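Local coordinates for putative P450-like enzyme (Streptomyces himastatinicus ATCC 53653, PDB 5Z9J), which probably acts as a heme-dependent cytochrome P450 monooxygenase, using molecular oxygen to oxidise its substrate in bacterial secondary metabolism, at residues Y39-S44 / E319-K324; G313-D318 / A336-G341. One frame throughout, in Å; residues are numbered along the deposited sequence.

In the fold
The two contacts build one continuous packing unit of the P450 fold, with centres about 8 Å apart on the same side of the chain's centre. Along the sequence their segments alternate, and Tyr41 joins them: its OH lies 2.6 Å from Ala336 O, a probable hydrogen bond into contact 2, while its N lies 2.9 Å from Asp318 OD2 in the other segment of that contact. Contact 1 is the outer one. The side chain of Tyr41 is about 12 Å from the heme, whereas Tyr39 borders the bound tris(hydroxyethyl)aminomethane. The touching residues of contact 2 are all buried, and its 336-341 segment reaches the porphyrin itself, with Gly339 about 8 Å from the side chain of Cys347, the axial ligand of the iron.

Contact 1. Residues Y39-S44 / E319-K324; sequences YGYPES and ERQFEK. With TAM (tris(hydroxyethyl)aminomethane), chain F.
Gln321 lies along the Tyr41 ring and roofs it from CB to its amide. With CG anti to the backbone N (chi1 174°), the chain sets off over the ring: CB is 3.6 Å from Tyr41 CD2, and CG sits above the middle of the face, 3.4 Å from the ring centroid, in a CH-pi contact. A bend at the next torsion then lays the amide nearly parallel to the ring, the planes 10° apart, with CD 3.4 Å from Tyr41 CE2 and OE1 also over that rim. NE2 stops 3.8 Å from Tyr41 OH, too far for a hydrogen bond; the hydroxyl instead bonds to Ala336 O. Glutamine suits the place because its methylenes and flat amide cover the ring while the amide remains compatible with a partly exposed site. Phe322 turns its edge toward the face of Tyr41, offset, planes at 83°, with Phe322 CZ 3.9 Å from Tyr41 CE1. Farther out, Arg320 forms an end-on, two-bond salt bridge with Glu43, the two groups nearly coplanar, NH1 to OE2 at 2.8 Å and NH2 to OE1 at 2.9 Å, both oxygens using syn lone pairs; Asp318 is a second carboxylate partner of NH2. Pro42 CD lies over a face of this guanidinium, 3.2 Å from NH2. Tyr41 opens helix 41-48 just after strand 35-38, resting on Ala315 of helix 312-315, while Glu43 leans back on Val38 of that strand.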
# COMPACT_ATOMS: atom_id res chain seq x y z
N TYR A 39 18.21 -3.51 -5.71
CA TYR A 39 17.59 -4.74 -5.19
C TYR A 39 18.16 -5.22 -3.80
O TYR A 39 17.60 -6.13 -3.17
CB TYR A 39 17.76 -5.88 -6.18
CG TYR A 39 17.31 -5.57 -7.59
CD1 TYR A 39 15.97 -5.31 -7.89
CD2 TYR A 39 18.21 -5.59 -8.62
CE1 TYR A 39 15.58 -5.04 -9.19
CE2 TYR A 39 17.82 -5.33 -9.92
CZ TYR A 39 16.50 -5.05 -10.19
OH TYR A 39 16.11 -4.78 -11.48
N GLY A 40 19.23 -4.59 -3.32
CA GLY A 40 19.88 -5.08 -2.11
C GLY A 40 19.22 -4.51 -0.88
O GLY A 40 18.60 -3.42 -0.94
N TYR A 41 19.25 -5.25 0.22
CA TYR A 41 18.58 -4.75 1.44
C TYR A 41 19.37 -3.60 2.10
O TYR A 41 18.79 -2.53 2.33
CB TYR A 41 18.29 -5.88 2.44
CG TYR A 41 17.64 -5.47 3.76
CD1 TYR A 41 16.23 -5.54 3.97
CD2 TYR A 41 18.42 -5.00 4.80
CE1 TYR A 41 15.67 -5.17 5.21
CE2 TYR A 41 17.87 -4.62 6.01
CZ TYR A 41 16.51 -4.70 6.20
OH TYR A 41 16.03 -4.31 7.42
N PRO A 42 20.67 -3.79 2.39
CA PRO A 42 21.35 -2.67 3.07
C PRO A 42 21.35 -1.38 2.25
O PRO A 42 21.30 -0.30 2.81
CB PRO A 42 22.81 -3.20 3.29
CG PRO A 42 22.98 -4.27 2.29
CD PRO A 42 21.60 -4.89 2.07
N GLU A 43 21.42 -1.49 0.93
CA GLU A 43 21.42 -0.33 0.05
C GLU A 43 20.04 0.36 0.05
O GLU A 43 19.94 1.58 0.13
CB GLU A 43 21.82 -0.72 -1.38
CG GLU A 43 23.27 -1.29 -1.51
CD GLU A 43 23.30 -2.79 -1.16
OE1 GLU A 43 22.19 -3.38 -1.04
OE2 GLU A 43 24.40 -3.37 -1.03
N SER A 44 18.99 -0.44 -0.06
CA SER A 44 17.62 0.08 -0.05
C SER A 44 17.30 0.83 1.23
O SER A 44 16.77 1.95 1.21
CB SER A 44 16.61 -1.07 -0.21
OG SER A 44 16.67 -1.67 -1.50
N GLU A 319 19.53 -12.33 1.09
CA GLU A 319 20.14 -13.32 1.98
C GLU A 319 21.23 -12.71 2.90
O GLU A 319 21.61 -13.34 3.88
CB GLU A 319 20.73 -14.46 1.15
CG GLU A 319 21.88 -14.00 0.29
CD GLU A 319 22.39 -15.07 -0.67
OE1 GLU A 319 22.04 -16.27 -0.54
OE2 GLU A 319 23.23 -14.69 -1.53
N ARG A 320 21.74 -11.52 2.58
CA ARG A 320 22.66 -10.78 3.46
C ARG A 320 21.88 -10.26 4.70
O ARG A 320 22.48 -9.92 5.72
CB ARG A 320 23.32 -9.60 2.74
CG ARG A 320 24.30 -9.95 1.61
CD ARG A 320 24.80 -8.69 0.87
NE ARG A 320 23.65 -8.00 0.25
CZ ARG A 320 23.65 -6.75 -0.23
NH1 ARG A 320 24.78 -6.03 -0.24
NH2 ARG A 320 22.51 -6.22 -0.73
N GLN A 321 20.54 -10.20 4.60
CA GLN A 321 19.75 -9.69 5.72
C GLN A 321 18.93 -10.80 6.38
O GLN A 321 18.76 -10.81 7.59
CB GLN A 321 18.84 -8.54 5.27
CG GLN A 321 17.86 -8.04 6.34
CD GLN A 321 18.58 -7.52 7.62
OE1 GLN A 321 19.77 -7.19 7.59
NE2 GLN A 321 17.84 -7.40 8.72
N PHE A 322 18.38 -11.71 5.59
CA PHE A 322 17.55 -12.78 6.16
C PHE A 322 18.12 -14.17 5.93
O PHE A 322 18.54 -14.47 4.84
CB PHE A 322 16.15 -12.74 5.59
CG PHE A 322 15.54 -11.38 5.67
CD1 PHE A 322 14.94 -10.95 6.83
CD2 PHE A 322 15.60 -10.52 4.58
CE1 PHE A 322 14.36 -9.66 6.89
CE2 PHE A 322 15.04 -9.23 4.63
CZ PHE A 322 14.45 -8.81 5.79
N GLU A 323 18.12 -15.00 6.96
CA GLU A 323 18.47 -16.41 6.77
C GLU A 323 17.35 -17.08 5.96
O GLU A 323 16.15 -16.86 6.26
CB GLU A 323 18.63 -17.12 8.12
CG GLU A 323 18.80 -18.64 8.06
CD GLU A 323 20.16 -19.11 7.54
OE1 GLU A 323 21.06 -18.27 7.34
OE2 GLU A 323 20.33 -20.33 7.36
N LYS A 324 17.75 -17.89 4.98
CA LYS A 324 16.83 -18.65 4.15
C LYS A 324 15.67 -17.76 3.69
O LYS A 324 14.54 -17.99 4.10
CB LYS A 324 16.32 -19.87 4.88
CG LYS A 324 17.33 -21.01 4.80
CD LYS A 324 16.71 -22.27 4.28
CE LYS A 324 15.84 -22.90 5.36
NZ LYS A 324 14.99 -24.00 4.83
C TAM F . 12.46 -4.38 -13.65
C1 TAM F . 13.86 -5.00 -14.06
C2 TAM F . 11.28 -5.29 -14.04
C3 TAM F . 12.44 -4.12 -12.12
C4 TAM F . 13.79 -6.52 -14.23
C5 TAM F . 9.99 -4.61 -13.62
C6 TAM F . 12.87 -5.32 -11.25
N TAM F . 12.28 -3.09 -14.30
O4 TAM F . 13.54 -6.86 -15.59
O5 TAM F . 10.18 -3.20 -13.81
O6 TAM F . 11.88 -6.32 -11.32

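Contact 2. Residues G313-D318 / A336-G341; sequences GAANRD and AHLGLG. With HEM (protoporphyrin IX containing Fe), chain E.
Leu338 packs the tip of one branch, CD1, against the methyl of Ala315, 3.7 Å from its CB. This joins the short helix 312-315, the K' helix of the P450 fold, to the approach of the heme-binding loop that carries the cysteine ligand. Alanine suits the place, giving the leucine an apolar methyl to pack on. Next to it, Asn316 supplies the polar half of the contact. Its CG stands anti to the carbonyl carbon (chi1 -75°), which brings OD1 to the Leu338 N-H: the bond is 2.9 Å long and almost straight, 174°, and arrives in the amide plane on a lone pair. ND2 is used by Ser282 OG, so both ends of the buried amide are satisfied. A leucine in place of Asn316 would probably leave the Leu338 N-H and the Ser282 hydroxyl without their mates in a buried setting. The His337 ring leads away from Asn316, and ND1 accepts from Gly339 N at 2.9 Å in the ring plane, in a rather bent bond, while NE2 bonds to Glu275 of helix 270-280. A type I turn from Leu338 to Gly341 then carries the chain to the porphyrin. There Leu340 CD2 touches pyrrole carbon C2B at 3.6 Å, and Gly339 O lies 3.3 Å from the heme methyl carbon CMB.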
# COMPACT_ATOMS: atom_id res chain seq x y z
N GLY A 313 10.48 -5.27 -2.37
CA GLY A 313 10.16 -6.70 -2.49
C GLY A 313 11.43 -7.54 -2.66
O GLY A 313 11.59 -8.62 -2.08
N ALA A 314 12.34 -7.07 -3.48
CA ALA A 314 13.59 -7.81 -3.70
C ALA A 314 14.52 -7.73 -2.47
O ALA A 314 15.15 -8.72 -2.08
CB ALA A 314 14.28 -7.28 -4.95
N ALA A 315 14.58 -6.56 -1.83
CA ALA A 315 15.38 -6.36 -0.63
C ALA A 315 14.98 -7.34 0.43
O ALA A 315 15.86 -7.93 1.09
CB ALA A 315 15.20 -4.93 -0.10
N ASN A 316 13.67 -7.61 0.48
CA ASN A 316 13.10 -8.52 1.46
C ASN A 316 13.49 -9.97 1.22
O ASN A 316 13.22 -10.83 2.09
CB ASN A 316 11.56 -8.46 1.44
CG ASN A 316 11.01 -7.20 2.10
OD1 ASN A 316 11.69 -6.54 2.86
ND2 ASN A 316 9.78 -6.88 1.79
N ARG A 317 14.06 -10.26 0.06
CA ARG A 317 14.57 -11.62 -0.17
C ARG A 317 16.10 -11.64 -0.09
O ARG A 317 16.74 -12.63 -0.48
CB ARG A 317 14.11 -12.17 -1.52
CG ARG A 317 12.58 -12.16 -1.73
CD ARG A 317 11.85 -12.92 -0.62
NE ARG A 317 10.46 -13.21 -0.97
CZ ARG A 317 10.08 -14.34 -1.55
NH1 ARG A 317 10.97 -15.29 -1.83
NH2 ARG A 317 8.80 -14.53 -1.84
N ASP A 318 16.71 -10.58 0.44
CA ASP A 318 18.17 -10.46 0.44
C ASP A 318 18.74 -11.35 1.52
O ASP A 318 18.44 -11.17 2.70
CB ASP A 318 18.65 -9.00 0.58
CG ASP A 318 20.18 -8.85 0.36
OD1 ASP A 318 20.91 -9.87 0.43
OD2 ASP A 318 20.67 -7.74 0.08
N ALA A 336 12.91 -7.41 10.14
CA ALA A 336 12.92 -5.98 9.90
C ALA A 336 12.76 -5.73 8.42
O ALA A 336 13.59 -5.10 7.77
CB ALA A 336 14.21 -5.36 10.45
N HIS A 337 11.66 -6.24 7.87
CA HIS A 337 11.40 -6.17 6.45
C HIS A 337 11.13 -4.72 6.06
O HIS A 337 10.93 -3.85 6.93
CB HIS A 337 10.24 -7.07 6.09
CG HIS A 337 8.94 -6.63 6.72
ND1 HIS A 337 8.24 -5.55 6.26
CD2 HIS A 337 8.25 -7.10 7.79
CE1 HIS A 337 7.15 -5.38 6.99
NE2 HIS A 337 7.14 -6.31 7.93
N LEU A 338 11.11 -4.45 4.75
CA LEU A 338 10.90 -3.10 4.25
C LEU A 338 9.47 -2.89 3.69
O LEU A 338 9.18 -1.88 3.00
CB LEU A 338 11.93 -2.79 3.15
CG LEU A 338 13.39 -2.74 3.63
CD1 LEU A 338 14.33 -2.43 2.46
CD2 LEU A 338 13.53 -1.67 4.73
N GLY A 339 8.61 -3.86 3.95
CA GLY A 339 7.25 -3.86 3.45
C GLY A 339 6.44 -2.62 3.76
O GLY A 339 5.48 -2.31 3.06
N LEU A 340 6.83 -1.96 4.85
CA LEU A 340 6.14 -0.80 5.35
C LEU A 340 7.03 0.42 5.20
O LEU A 340 6.74 1.51 5.73
CB LEU A 340 5.76 -1.02 6.83
CG LEU A 340 4.52 -1.92 7.03
CD1 LEU A 340 4.32 -2.31 8.50
CD2 LEU A 340 3.25 -1.39 6.43
N GLY A 341 8.13 0.23 4.48
CA GLY A 341 9.06 1.31 4.28
C GLY A 341 10.05 1.42 5.41
O GLY A 341 10.26 0.49 6.17
CHA HEM E . 3.45 4.76 3.56
CHB HEM E . 3.01 0.07 2.69
CHC HEM E . -1.39 0.21 4.70
CHD HEM E . -1.32 4.99 4.68
C1A HEM E . 3.79 3.49 3.16
C2A HEM E . 5.05 3.03 2.58
C3A HEM E . 4.94 1.72 2.35
C4A HEM E . 3.59 1.31 2.77
CMA HEM E . 6.01 0.81 1.74
CAA HEM E . 6.30 3.89 2.29
CBA HEM E . 6.14 4.70 1.00
CGA HEM E . 7.46 5.32 0.54
O1A HEM E . 7.54 5.89 -0.58
O2A HEM E . 8.47 5.30 1.27
C1B HEM E . 1.81 -0.31 3.22
C2B HEM E . 1.37 -1.67 3.37
C3B HEM E . 0.16 -1.63 3.93
C4B HEM E . -0.21 -0.24 4.12
CMB HEM E . 2.24 -2.87 2.94
CAB HEM E . -0.79 -2.77 4.31
CBB HEM E . -0.48 -4.06 4.19
C1C HEM E . -1.77 1.52 4.91
C2C HEM E . -3.05 1.99 5.51
C3C HEM E . -3.00 3.31 5.50
C4C HEM E . -1.76 3.70 4.88
CMC HEM E . -4.13 1.05 6.06
CAC HEM E . -4.01 4.40 5.96
CBC HEM E . -5.16 4.14 6.55
C1D HEM E . -0.06 5.36 4.34
C2D HEM E . 0.36 6.71 4.17
C3D HEM E . 1.84 6.63 3.85
C4D HEM E . 2.18 5.24 3.84
CMD HEM E . -0.49 8.00 4.29
CAD HEM E . 2.76 7.82 3.53
CBD HEM E . 3.45 8.33 4.77
CGD HEM E . 4.49 9.35 4.35
O1D HEM E . 4.82 9.46 3.14
O2D HEM E . 5.02 10.07 5.24
NA HEM E . 2.96 2.41 3.25
NB HEM E . 0.81 0.55 3.67
NC HEM E . -1.07 2.61 4.54
ND HEM E . 1.04 4.50 4.17
FE HEM E . 0.97 2.55 4.05